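Local coordinates for protein VlsE1 (Borreliella burgdorferi, PDB 1L8W) that is a variable surface lipoprotein of the outer membrane, an antigen whose switching probably helps the Lyme disease spirochaete evade the host immune response, at residues Glu113-Glu116 and Leu117-Leu121; Ile159-Gly162 and Ile163-Val167; Lys183-Asn186 and Asn187-Ala190; Gly292-Glu295 and Lys296-Ala300. All coordinates share one frame; numbering follows the deposited sequence.

Following the chain from the N terminus, the four interactions come strictly in series; none nests in or crosses another, and each closes just one turn between neighbouring segments. Interaction 1 lies on helix 106-131 and interaction 2 on helix 153-170. These two touch, Leu121 CD2 packing on Ile166 O at 4.0 Å, with centres about 16 Å apart, and both helices also pack on helix 294-333. Interaction 3 is a turn leading into the 3-10 segment 188-190, in the connection from helix 153-170 to helix 205-216. Interaction 4 starts helix 294-333, and its centre lies about 20 Å from that of interaction 3. Interactions 3 and 4 each sit across the chain's centre from interaction 1.

Interaction 1: Glu113-Glu116 and Leu117-Leu121; sequences EVSE and LLDKL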
ATOM      1  N   GLU A 113      -0.687 -15.787  24.881  1.00 55.54           N
ATOM      2  CA  GLU A 113       0.135 -14.830  24.150  1.00 55.49           C
ATOM      3  C   GLU A 113      -0.105 -14.879  22.639  1.00 52.99           C
ATOM      4  O   GLU A 113      -0.192 -13.841  21.983  1.00 52.64           O
ATOM      5  CB  GLU A 113       1.616 -15.079  24.451  1.00 57.58           C
ATOM      6  CG  GLU A 113       2.050 -16.521  24.272  1.00 62.38           C
ATOM      7  CD  GLU A 113       3.551 -16.705  24.417  1.00 66.18           C
ATOM      8  OE1 GLU A 113       4.104 -16.295  25.460  1.00 67.13           O
ATOM      9  OE2 GLU A 113       4.178 -17.264  23.487  1.00 67.51           O
ATOM     10  N   VAL A 114      -0.204 -16.085  22.093  1.00 50.02           N
ATOM     11  CA  VAL A 114      -0.437 -16.260  20.670  1.00 48.39           C
ATOM     12  C   VAL A 114      -1.849 -15.790  20.335  1.00 47.13           C
ATOM     13  O   VAL A 114      -2.092 -15.218  19.269  1.00 45.88           O
ATOM     14  CB  VAL A 114      -0.268 -17.743  20.266  1.00 49.00           C
ATOM     15  CG1 VAL A 114      -0.630 -17.942  18.807  1.00 48.76           C
ATOM     16  CG2 VAL A 114       1.163 -18.172  20.507  1.00 49.46           C
ATOM     17  N   SER A 115      -2.775 -16.025  21.260  1.00 45.68           N
ATOM     18  CA  SER A 115      -4.164 -15.623  21.075  1.00 43.54           C
ATOM     19  C   SER A 115      -4.262 -14.100  21.031  1.00 41.47           C
ATOM     20  O   SER A 115      -4.979 -13.539  20.206  1.00 40.88           O
ATOM     21  CB  SER A 115      -5.026 -16.168  22.220  1.00 43.88           C
ATOM     22  OG  SER A 115      -6.377 -15.744  22.100  1.00 44.42           O
ATOM     23  N   GLU A 116      -3.531 -13.439  21.921  1.00 39.92           N
ATOM     24  CA  GLU A 116      -3.541 -11.983  21.993  1.00 38.92           C
ATOM     25  C   GLU A 116      -2.952 -11.428  20.701  1.00 36.23           C
ATOM     26  O   GLU A 116      -3.411 -10.410  20.177  1.00 34.44           O
ATOM     27  CB  GLU A 116      -2.706 -11.510  23.184  1.00 43.81           C
ATOM     28  CG  GLU A 116      -3.237 -10.266  23.888  1.00 49.40           C
ATOM     29  CD  GLU A 116      -3.861 -10.585  25.245  1.00 53.46           C
ATOM     30  OE1 GLU A 116      -3.187 -11.243  26.066  1.00 54.60           O
ATOM     31  OE2 GLU A 116      -5.016 -10.171  25.494  1.00 54.74           O
ATOM     32  N   LEU A 117      -1.925 -12.112  20.207  1.00 32.78           N
ATOM     33  CA  LEU A 117      -1.249 -11.734  18.975  1.00 29.84           C
ATOM     34  C   LEU A 117      -2.296 -11.792  17.864  1.00 28.16           C
ATOM     35  O   LEU A 117      -2.498 -10.817  17.139  1.00 27.07           O
ATOM     36  CB  LEU A 117      -0.096 -12.715  18.699  1.00 27.53           C
ATOM     37  CG  LEU A 117       0.975 -12.475  17.623  1.00 27.93           C
ATOM     38  CD1 LEU A 117       0.899 -13.576  16.588  1.00 27.09           C
ATOM     39  CD2 LEU A 117       0.825 -11.101  16.981  1.00 26.02           C
ATOM     40  N   LEU A 118      -2.975 -12.933  17.752  1.00 26.00           N
ATOM     41  CA  LEU A 118      -4.012 -13.101  16.739  1.00 26.87           C
ATOM     42  C   LEU A 118      -5.060 -11.992  16.833  1.00 26.69           C
ATOM     43  O   LEU A 118      -5.503 -11.466  15.813  1.00 25.23           O
ATOM     44  CB  LEU A 118      -4.677 -14.472  16.885  1.00 24.60           C
ATOM     45  CG  LEU A 118      -3.792 -15.660  16.494  1.00 24.08           C
ATOM     46  CD1 LEU A 118      -4.402 -16.960  16.998  1.00 22.56           C
ATOM     47  CD2 LEU A 118      -3.617 -15.691  14.983  1.00 16.91           C
ATOM     48  N   ASP A 119      -5.451 -11.637  18.056  1.00 28.80           N
ATOM     49  CA  ASP A 119      -6.436 -10.572  18.275  1.00 29.58           C
ATOM     50  C   ASP A 119      -5.973  -9.236  17.717  1.00 27.59           C
ATOM     51  O   ASP A 119      -6.742  -8.521  17.079  1.00 28.34           O
ATOM     52  CB  ASP A 119      -6.726 -10.388  19.768  1.00 32.88           C
ATOM     53  CG  ASP A 119      -7.758 -11.358  20.287  1.00 35.63           C
ATOM     54  OD1 ASP A 119      -8.523 -11.904  19.458  1.00 39.24           O
ATOM     55  OD2 ASP A 119      -7.816 -11.563  21.520  1.00 37.27           O
ATOM     56  N   LYS A 120      -4.714  -8.901  17.978  1.00 26.27           N
ATOM     57  CA  LYS A 120      -4.133  -7.650  17.514  1.00 26.62           C
ATOM     58  C   LYS A 120      -4.108  -7.562  15.991  1.00 24.97           C
ATOM     59  O   LYS A 120      -4.358  -6.503  15.414  1.00 22.26           O
ATOM     60  CB  LYS A 120      -2.710  -7.505  18.064  1.00 29.14           C
ATOM     61  CG  LYS A 120      -2.649  -7.460  19.588  1.00 32.68           C
ATOM     62  CD  LYS A 120      -1.234  -7.249  20.110  1.00 32.67           C
ATOM     63  CE  LYS A 120      -1.239  -7.157  21.628  1.00 33.00           C
ATOM     64  NZ  LYS A 120       0.133  -7.073  22.186  1.00 34.53           N
ATOM     65  N   LEU A 121      -3.804  -8.683  15.352  1.00 23.96           N
ATOM     66  CA  LEU A 121      -3.735  -8.744  13.905  1.00 25.18           C
ATOM     67  C   LEU A 121      -5.126  -8.541  13.297  1.00 25.81           C
ATOM     68  O   LEU A 121      -5.300  -7.732  12.388  1.00 26.20           O
ATOM     69  CB  LEU A 121      -3.143 -10.092  13.467  1.00 24.06           C
ATOM     70  CG  LEU A 121      -1.675 -10.380  13.821  1.00 23.16           C
ATOM     71  CD1 LEU A 121      -1.341 -11.844  13.536  1.00 23.92           C
ATOM     72  CD2 LEU A 121      -0.762  -9.467  13.025  1.00 24.43           C
TER
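Val114 and Leu118 meet one turn apart on helix 106-131, methyl to methyl, with Val114 CG1 4.3 Å from Leu118 CD1. The Leu118 side chain leaves the backbone with CG opposite the carbonyl carbon (chi1 -70°), which swings it back over the preceding turn: its CG lies 3.3 Å from Val114 O, the same oxygen that accepts the backbone N-H of Leu118 at 2.9 Å in a fairly straight bond. Asp119 turns back in a similar way, its CG 3.5 Å from Ser115 O, the acceptor of its own N-H. Lys120 is fully stretched past CG, and its CG rests 3.1 Å from Glu116 O. The carbons of Glu116 and Lys120 stay near each other, Glu116 CG coming within 4.3 Å of Lys120 CE, while their charged ends diverge. With Glu116 bent at chi2 (107°) and Lys120 extended, Glu116 OE1 stays 6.6 Å from Lys120 NZ.

Round the helix, Val114 and Leu118 form the inner side: Val114 packs on Leu80 and Val331, and Leu118 on Lys77 and Val324, so the turn is gripped between helices 59-80 and 294-333. Asp119 has weak, long ion pairs with Lys77 and Lys123. The chemistry is that of an amphipathic turn in a helical bundle. Backbone bonds hold the turn, its aliphatic groups pack on neighbouring helices, and whatever attraction Glu116 and Lys120 share is probably weak and screened by solvent.

Interaction 2: Ile159-Gly162 and Ile163-Val167; sequences IAKG and IKEIV
Helix 153-170 runs close to the middle of this largely helical protein, and this part of the helix carries an i to i+4 contact on each of two faces, Ile159 with Ile163 and Lys161 with Glu165. On the apolar face Ile159 CG2 lies 4.2 Å from Ile163 CD1. Ile163 sets its CG1 opposite the carbonyl carbon (chi1 -67°), which lays that branch back over the preceding turn, 3.1 Å from Ile159 O; the same oxygen takes the N-H of Ile163. Ile166 has the same conformation, and its CG1 comes back toward Gly162 O, which also receives the N-H of Ile166, at 2.8 Å.

These isoleucines pack against neighbouring helices. Ile163 packs on Leu224 and Ile316, and Ile166 on Ala124, Val125, Ile316 and Ile320, so this part of the helix is wedged among helices 106-131, 220-230 and 294-333.

On the polar face the Lys161 chain is straight to its end, and the Glu165 side chain runs across it at a slant. Glu165 folds back toward the earlier turn (chi1 -88°), bringing its carboxylate beside the methylene groups of the lysine. No salt bridge forms, because the ammonium reaches past the carboxylate: Lys161 NZ is 4.2 Å from Glu165 OE2. Thr127 of helix 106-131 supplies the firmer polar partner, its OG1 hydrogen-bonding to Glu165 OE1. The other carboxylate oxygen, Glu165 OE2, lies close to lysine carbons, 3.2 Å from Lys161 CG and 3.0 Å from Lys161 CE.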
ATOM      1  N   ILE A 159      -5.908   3.292   5.588  1.00 17.13           N
ATOM      2  CA  ILE A 159      -5.225   2.134   5.039  1.00 18.48           C
ATOM      3  C   ILE A 159      -3.809   2.094   5.606  1.00 18.89           C
ATOM      4  O   ILE A 159      -3.315   1.031   5.983  1.00 18.18           O
ATOM      5  CB  ILE A 159      -5.218   2.183   3.494  1.00 18.65           C
ATOM      6  CG1 ILE A 159      -6.645   1.952   2.977  1.00 17.06           C
ATOM      7  CG2 ILE A 159      -4.286   1.116   2.916  1.00 14.78           C
ATOM      8  CD1 ILE A 159      -6.759   1.986   1.471  1.00 16.64           C
ATOM      9  N   ALA A 160      -3.174   3.262   5.688  1.00 20.93           N
ATOM     10  CA  ALA A 160      -1.815   3.360   6.224  1.00 21.07           C
ATOM     11  C   ALA A 160      -1.770   2.958   7.705  1.00 22.76           C
ATOM     12  O   ALA A 160      -0.926   2.154   8.124  1.00 21.39           O
ATOM     13  CB  ALA A 160      -1.291   4.785   6.052  1.00 20.68           C
ATOM     14  N   LYS A 161      -2.689   3.508   8.492  1.00 22.82           N
ATOM     15  CA  LYS A 161      -2.731   3.210   9.911  1.00 22.80           C
ATOM     16  C   LYS A 161      -2.986   1.731  10.124  1.00 23.78           C
ATOM     17  O   LYS A 161      -2.414   1.118  11.028  1.00 22.68           O
ATOM     18  CB  LYS A 161      -3.816   4.039  10.600  1.00 26.09           C
ATOM     19  CG  LYS A 161      -3.961   3.742  12.079  1.00 25.78           C
ATOM     20  CD  LYS A 161      -4.989   4.654  12.717  1.00 31.08           C
ATOM     21  CE  LYS A 161      -5.142   4.362  14.202  1.00 32.54           C
ATOM     22  NZ  LYS A 161      -6.128   5.278  14.836  1.00 35.78           N
ATOM     23  N   GLY A 162      -3.848   1.156   9.291  1.00 24.49           N
ATOM     24  CA  GLY A 162      -4.138  -0.259   9.420  1.00 24.07           C
ATOM     25  C   GLY A 162      -2.855  -1.034   9.208  1.00 23.23           C
ATOM     26  O   GLY A 162      -2.515  -1.925   9.982  1.00 21.20           O
ATOM     27  N   ILE A 163      -2.136  -0.677   8.148  1.00 24.84           N
ATOM     28  CA  ILE A 163      -0.872  -1.325   7.823  1.00 24.69           C
ATOM     29  C   ILE A 163       0.144  -1.148   8.950  1.00 24.06           C
ATOM     30  O   ILE A 163       0.860  -2.083   9.290  1.00 23.60           O
ATOM     31  CB  ILE A 163      -0.299  -0.775   6.506  1.00 25.81           C
ATOM     32  CG1 ILE A 163      -1.205  -1.196   5.349  1.00 22.52           C
ATOM     33  CG2 ILE A 163       1.125  -1.278   6.301  1.00 26.70           C
ATOM     34  CD1 ILE A 163      -0.686  -0.826   3.987  1.00 22.33           C
ATOM     35  N   LYS A 164       0.205   0.045   9.536  1.00 25.55           N
ATOM     36  CA  LYS A 164       1.123   0.274  10.646  1.00 26.33           C
ATOM     37  C   LYS A 164       0.751  -0.644  11.815  1.00 25.51           C
ATOM     38  O   LYS A 164       1.623  -1.263  12.433  1.00 25.50           O
ATOM     39  CB  LYS A 164       1.081   1.734  11.110  1.00 28.27           C
ATOM     40  CG  LYS A 164       1.990   2.005  12.319  1.00 30.81           C
ATOM     41  CD  LYS A 164       2.188   3.493  12.576  1.00 32.80           C
ATOM     42  CE  LYS A 164       1.053   4.089  13.386  1.00 36.59           C
ATOM     43  NZ  LYS A 164       1.120   3.707  14.827  1.00 38.78           N
ATOM     44  N   GLU A 165      -0.543  -0.735  12.114  1.00 25.38           N
ATOM     45  CA  GLU A 165      -1.019  -1.590  13.202  1.00 24.06           C
ATOM     46  C   GLU A 165      -0.692  -3.055  12.930  1.00 24.00           C
ATOM     47  O   GLU A 165      -0.306  -3.801  13.835  1.00 25.17           O
ATOM     48  CB  GLU A 165      -2.530  -1.415  13.392  1.00 26.25           C
ATOM     49  CG  GLU A 165      -2.915  -0.271  14.342  1.00 29.16           C
ATOM     50  CD  GLU A 165      -4.332   0.247  14.128  1.00 30.78           C
ATOM     51  OE1 GLU A 165      -5.240  -0.559  13.832  1.00 31.47           O
ATOM     52  OE2 GLU A 165      -4.541   1.473  14.273  1.00 34.06           O
ATOM     53  N   ILE A 166      -0.840  -3.470  11.678  1.00 23.15           N
ATOM     54  CA  ILE A 166      -0.550  -4.849  11.321  1.00 23.56           C
ATOM     55  C   ILE A 166       0.924  -5.154  11.570  1.00 23.82           C
ATOM     56  O   ILE A 166       1.265  -6.133  12.228  1.00 20.08           O
ATOM     57  CB  ILE A 166      -0.863  -5.114   9.843  1.00 23.12           C
ATOM     58  CG1 ILE A 166      -2.381  -5.188   9.632  1.00 22.52           C
ATOM     59  CG2 ILE A 166      -0.177  -6.394   9.398  1.00 26.91           C
ATOM     60  CD1 ILE A 166      -2.795  -5.324   8.170  1.00 16.36           C
ATOM     61  N   VAL A 167       1.783  -4.288  11.042  1.00 26.32           N
ATOM     62  CA  VAL A 167       3.226  -4.438  11.172  1.00 27.43           C
ATOM     63  C   VAL A 167       3.698  -4.413  12.624  1.00 28.83           C
ATOM     64  O   VAL A 167       4.590  -5.167  12.995  1.00 27.13           O
ATOM     65  CB  VAL A 167       3.966  -3.336  10.366  1.00 28.87           C
ATOM     66  CG1 VAL A 167       5.485  -3.515  10.496  1.00 27.90           C
ATOM     67  CG2 VAL A 167       3.540  -3.402   8.891  1.00 25.52           C
TER

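Interaction 3: Lys183-Asn186 and Asn187-Ala190; sequences KGEN and NKGA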
ATOM      1  N   LYS A 183      18.666   6.287  -2.064  1.00 55.82           N
ATOM      2  CA  LYS A 183      18.684   7.562  -2.771  1.00 53.43           C
ATOM      3  C   LYS A 183      18.797   7.444  -4.285  1.00 51.84           C
ATOM      4  O   LYS A 183      19.305   6.454  -4.818  1.00 51.65           O
ATOM      5  CB  LYS A 183      19.810   8.448  -2.236  1.00 55.21           C
ATOM      6  CG  LYS A 183      19.382   9.325  -1.066  1.00 57.18           C
ATOM      7  CD  LYS A 183      18.362  10.371  -1.514  1.00 57.55           C
ATOM      8  CE  LYS A 183      17.905  11.247  -0.354  1.00 59.07           C
ATOM      9  NZ  LYS A 183      17.004  12.348  -0.797  1.00 56.85           N
ATOM     10  N   GLY A 184      18.317   8.477  -4.966  1.00 49.32           N
ATOM     11  CA  GLY A 184      18.335   8.504  -6.412  1.00 47.55           C
ATOM     12  C   GLY A 184      17.015   9.087  -6.860  1.00 47.22           C
ATOM     13  O   GLY A 184      16.013   8.380  -6.923  1.00 47.98           O
ATOM     14  N   GLU A 185      17.015  10.380  -7.162  1.00 46.16           N
ATOM     15  CA  GLU A 185      15.808  11.081  -7.581  1.00 45.16           C
ATOM     16  C   GLU A 185      15.456  10.825  -9.044  1.00 42.66           C
ATOM     17  O   GLU A 185      14.723  11.599  -9.660  1.00 44.01           O
ATOM     18  CB  GLU A 185      15.984  12.587  -7.349  1.00 47.53           C
ATOM     19  CG  GLU A 185      17.025  13.232  -8.262  1.00 50.37           C
ATOM     20  CD  GLU A 185      17.385  14.649  -7.853  1.00 51.27           C
ATOM     21  OE1 GLU A 185      16.501  15.532  -7.873  1.00 51.61           O
ATOM     22  OE2 GLU A 185      18.565  14.876  -7.512  1.00 55.00           O
ATOM     23  N   ASN A 186      15.972   9.731  -9.598  1.00 38.86           N
ATOM     24  CA  ASN A 186      15.714   9.387 -10.995  1.00 33.99           C
ATOM     25  C   ASN A 186      14.231   9.324 -11.362  1.00 29.29           C
ATOM     26  O   ASN A 186      13.856   9.634 -12.490  1.00 28.34           O
ATOM     27  CB  ASN A 186      16.365   8.038 -11.338  1.00 35.73           C
ATOM     28  CG  ASN A 186      17.868   8.045 -11.145  1.00 38.92           C
ATOM     29  OD1 ASN A 186      18.580   8.846 -11.751  1.00 40.85           O
ATOM     30  ND2 ASN A 186      18.361   7.144 -10.299  1.00 41.61           N
ATOM     31  N   ASN A 187      13.383   8.928 -10.419  1.00 25.54           N
ATOM     32  CA  ASN A 187      11.961   8.802 -10.724  1.00 24.35           C
ATOM     33  C   ASN A 187      11.030   9.862 -10.140  1.00 24.38           C
ATOM     34  O   ASN A 187       9.811   9.707 -10.171  1.00 24.89           O
ATOM     35  CB  ASN A 187      11.484   7.401 -10.336  1.00 21.92           C
ATOM     36  CG  ASN A 187      12.212   6.305 -11.110  1.00 18.70           C
ATOM     37  OD1 ASN A 187      12.132   6.243 -12.337  1.00 17.12           O
ATOM     38  ND2 ASN A 187      12.932   5.445 -10.396  1.00 14.21           N
ATOM     39  N   LYS A 188      11.602  10.948  -9.636  1.00 24.09           N
ATOM     40  CA  LYS A 188      10.809  12.026  -9.063  1.00 23.90           C
ATOM     41  C   LYS A 188       9.719  12.489 -10.025  1.00 23.89           C
ATOM     42  O   LYS A 188       8.704  13.043  -9.604  1.00 25.82           O
ATOM     43  CB  LYS A 188      11.718  13.203  -8.679  1.00 25.36           C
ATOM     44  CG  LYS A 188      12.619  13.732  -9.796  1.00 23.22           C
ATOM     45  CD  LYS A 188      13.519  14.850  -9.258  1.00 27.00           C
ATOM     46  CE  LYS A 188      14.641  15.230 -10.235  1.00 27.55           C
ATOM     47  NZ  LYS A 188      14.163  16.000 -11.427  1.00 32.57           N
ATOM     48  N   GLY A 189       9.933  12.249 -11.316  1.00 23.23           N
ATOM     49  CA  GLY A 189       8.958  12.628 -12.320  1.00 21.55           C
ATOM     50  C   GLY A 189       7.635  11.884 -12.195  1.00 22.48           C
ATOM     51  O   GLY A 189       6.658  12.229 -12.855  1.00 24.07           O
ATOM     52  N   ALA A 190       7.593  10.862 -11.350  1.00 23.39           N
ATOM     53  CA  ALA A 190       6.362  10.099 -11.157  1.00 25.02           C
ATOM     54  C   ALA A 190       5.279  10.982 -10.526  1.00 24.13           C
ATOM     55  O   ALA A 190       4.094  10.681 -10.614  1.00 22.87           O
ATOM     56  CB  ALA A 190       6.633   8.884 -10.279  1.00 26.52           C
TER
HETATM   57  O   HOH W   1      13.461   8.160  -7.829  1.00 25.27           O
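Asn187 N gives its hydrogen to a bridging water at 2.7 Å, and the same water lies 2.7 Å from Gly184 O on its other side. The water spans an i to i+3 turn that leads into the 3-10 segment 188-190, in the connection between helices 153-170 and 205-216, and it satisfies the amide of Asn187.

Beside the turn, the Glu185 and Lys188 side chains lie alongside each other and point the same way. Both place CG between the backbone N and the carbonyl carbon (chi1 68° and 54°), which starts the two chains off on one side. Between the side chains the contact is mostly along carbon, Glu185 CB and CG running beside Lys188 CD and CE, with Glu185 OE1 3.0 Å from Lys188 CE. Lys188 then bends at its last torsion, and NZ makes its salt bridge with Glu260 rather than with Glu185. Asn187 ND2 bonds to Asp269, tying this surface turn to the start of helix 269-281. The turn itself is closed by Lys188 N, which donates almost straight to Glu185 O at 3.2 Å from above the carbonyl plane, 63° out of it.

Interaction 4: Gly292-Glu295 and Lys296-Ala300; sequences GEKE and KAEGA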
ATOM      1  N   GLY A 292      -4.339  13.007 -24.971  1.00 48.17           N
ATOM      2  CA  GLY A 292      -3.498  12.497 -26.037  1.00 46.94           C
ATOM      3  C   GLY A 292      -2.359  11.698 -25.431  1.00 45.93           C
ATOM      4  O   GLY A 292      -1.389  11.359 -26.106  1.00 45.59           O
ATOM      5  N   GLU A 293      -2.481  11.402 -24.139  1.00 44.85           N
ATOM      6  CA  GLU A 293      -1.463  10.634 -23.427  1.00 43.24           C
ATOM      7  C   GLU A 293      -1.996   9.353 -22.792  1.00 40.97           C
ATOM      8  O   GLU A 293      -1.242   8.410 -22.581  1.00 41.23           O
ATOM      9  CB  GLU A 293      -0.816  11.489 -22.339  1.00 42.20           C
ATOM     10  CG  GLU A 293       0.336  12.343 -22.825  1.00 41.08           C
ATOM     11  CD  GLU A 293       1.439  11.517 -23.436  1.00 40.61           C
ATOM     12  OE1 GLU A 293       1.899  10.559 -22.784  1.00 37.51           O
ATOM     13  OE2 GLU A 293       1.849  11.829 -24.571  1.00 44.21           O
ATOM     14  N   LYS A 294      -3.286   9.324 -22.486  1.00 39.49           N
ATOM     15  CA  LYS A 294      -3.890   8.157 -21.857  1.00 40.55           C
ATOM     16  C   LYS A 294      -3.422   6.860 -22.491  1.00 40.86           C
ATOM     17  O   LYS A 294      -2.760   6.050 -21.855  1.00 42.52           O
ATOM     18  CB  LYS A 294      -5.417   8.226 -21.936  1.00 39.68           C
ATOM     19  CG  LYS A 294      -6.099   6.977 -21.416  1.00 41.22           C
ATOM     20  CD  LYS A 294      -7.607   7.023 -21.596  1.00 42.42           C
ATOM     21  CE  LYS A 294      -8.255   7.971 -20.613  1.00 45.25           C
ATOM     22  NZ  LYS A 294      -8.043   7.526 -19.211  1.00 46.03           N
ATOM     23  N   GLU A 295      -3.766   6.673 -23.757  1.00 41.13           N
ATOM     24  CA  GLU A 295      -3.396   5.468 -24.478  1.00 40.66           C
ATOM     25  C   GLU A 295      -1.889   5.262 -24.519  1.00 38.21           C
ATOM     26  O   GLU A 295      -1.409   4.142 -24.675  1.00 37.16           O
ATOM     27  CB  GLU A 295      -3.945   5.537 -25.904  1.00 42.83           C
ATOM     28  CG  GLU A 295      -5.407   5.951 -25.973  1.00 48.71           C
ATOM     29  CD  GLU A 295      -5.592   7.444 -26.208  1.00 52.76           C
ATOM     30  OE1 GLU A 295      -4.868   8.254 -25.580  1.00 51.41           O
ATOM     31  OE2 GLU A 295      -6.476   7.808 -27.021  1.00 54.80           O
ATOM     32  N   LYS A 296      -1.143   6.345 -24.363  1.00 35.99           N
ATOM     33  CA  LYS A 296       0.313   6.280 -24.435  1.00 33.51           C
ATOM     34  C   LYS A 296       0.997   5.983 -23.103  1.00 30.19           C
ATOM     35  O   LYS A 296       2.120   5.470 -23.080  1.00 28.01           O
ATOM     36  CB  LYS A 296       0.848   7.597 -25.016  1.00 34.82           C
ATOM     37  CG  LYS A 296       2.341   7.603 -25.311  1.00 36.26           C
ATOM     38  CD  LYS A 296       2.815   8.924 -25.927  1.00 39.29           C
ATOM     39  CE  LYS A 296       2.133   9.210 -27.264  1.00 40.99           C
ATOM     40  NZ  LYS A 296       2.893  10.197 -28.097  1.00 41.22           N
ATOM     41  N   ALA A 297       0.317   6.286 -21.999  1.00 28.38           N
ATOM     42  CA  ALA A 297       0.895   6.078 -20.676  1.00 26.41           C
ATOM     43  C   ALA A 297       0.061   5.215 -19.728  1.00 24.35           C
ATOM     44  O   ALA A 297       0.542   4.813 -18.672  1.00 25.40           O
ATOM     45  CB  ALA A 297       1.176   7.436 -20.029  1.00 26.90           C
ATOM     46  N   GLU A 298      -1.178   4.930 -20.104  1.00 22.21           N
ATOM     47  CA  GLU A 298      -2.087   4.116 -19.283  1.00 24.17           C
ATOM     48  C   GLU A 298      -1.445   2.814 -18.776  1.00 23.30           C
ATOM     49  O   GLU A 298      -1.332   2.579 -17.562  1.00 22.10           O
ATOM     50  CB  GLU A 298      -3.321   3.762 -20.107  1.00 27.86           C
ATOM     51  CG  GLU A 298      -4.495   3.223 -19.315  1.00 35.84           C
ATOM     52  CD  GLU A 298      -5.691   2.948 -20.215  1.00 39.80           C
ATOM     53  OE1 GLU A 298      -5.973   3.792 -21.101  1.00 38.99           O
ATOM     54  OE2 GLU A 298      -6.347   1.899 -20.035  1.00 40.21           O
ATOM     55  N   GLY A 299      -1.042   1.978 -19.730  1.00 20.28           N
ATOM     56  CA  GLY A 299      -0.429   0.696 -19.431  1.00 21.17           C
ATOM     57  C   GLY A 299       0.685   0.744 -18.410  1.00 21.09           C
ATOM     58  O   GLY A 299       0.747  -0.093 -17.517  1.00 20.13           O
ATOM     59  N   ALA A 300       1.552   1.739 -18.534  1.00 21.55           N
ATOM     60  CA  ALA A 300       2.681   1.893 -17.628  1.00 21.35           C
ATOM     61  C   ALA A 300       2.277   2.260 -16.204  1.00 22.38           C
ATOM     62  O   ALA A 300       2.768   1.672 -15.245  1.00 20.90           O
ATOM     63  CB  ALA A 300       3.641   2.938 -18.178  1.00 20.82           C
TER
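Glu293 O takes the N-H of Ala297 at 2.7 Å and, more weakly, that of Lys296 at the same distance, in the opening turn of helix 294-333, where Glu293 holds the N-cap position. The bond from Ala297 lies nearly on the line of the carbonyl, though it is bent at the hydrogen (132°). Lys294 O is shared too: Glu298 N donates to it at 2.6 Å, while Ala297 N, standing above the carbonyl plane, adds a longer bond. The N-H of Ala297 is thus split between two carbonyls, mixing the spacing of a 3-10 turn with that of an alpha helix. Farther on the helix is kinked, the amides of Gly299 and Ala300 lacking bonds to the turn before.

On one face Lys294 and Glu298 cross beside Val141, which both touch. The ammonium stays apart, Lys294 NZ being 4.7 Å from Glu298 OE1, and the carboxylate oxygen meets carbon, with Glu298 OE1 3.2 Å from Lys294 CG.

On another face the Glu293 side chain bends at chi2 (-59°) and crosses that of Lys296. Glu293 OE2 is near the lysine charge without a salt bridge, 4.0 Å from Lys296 NZ. The polar partner of this carboxylate lies outside the turn: Glu293 OE1 accepts from the backbone N of Ser205, joining this helix start to the beginning of helix 205-216.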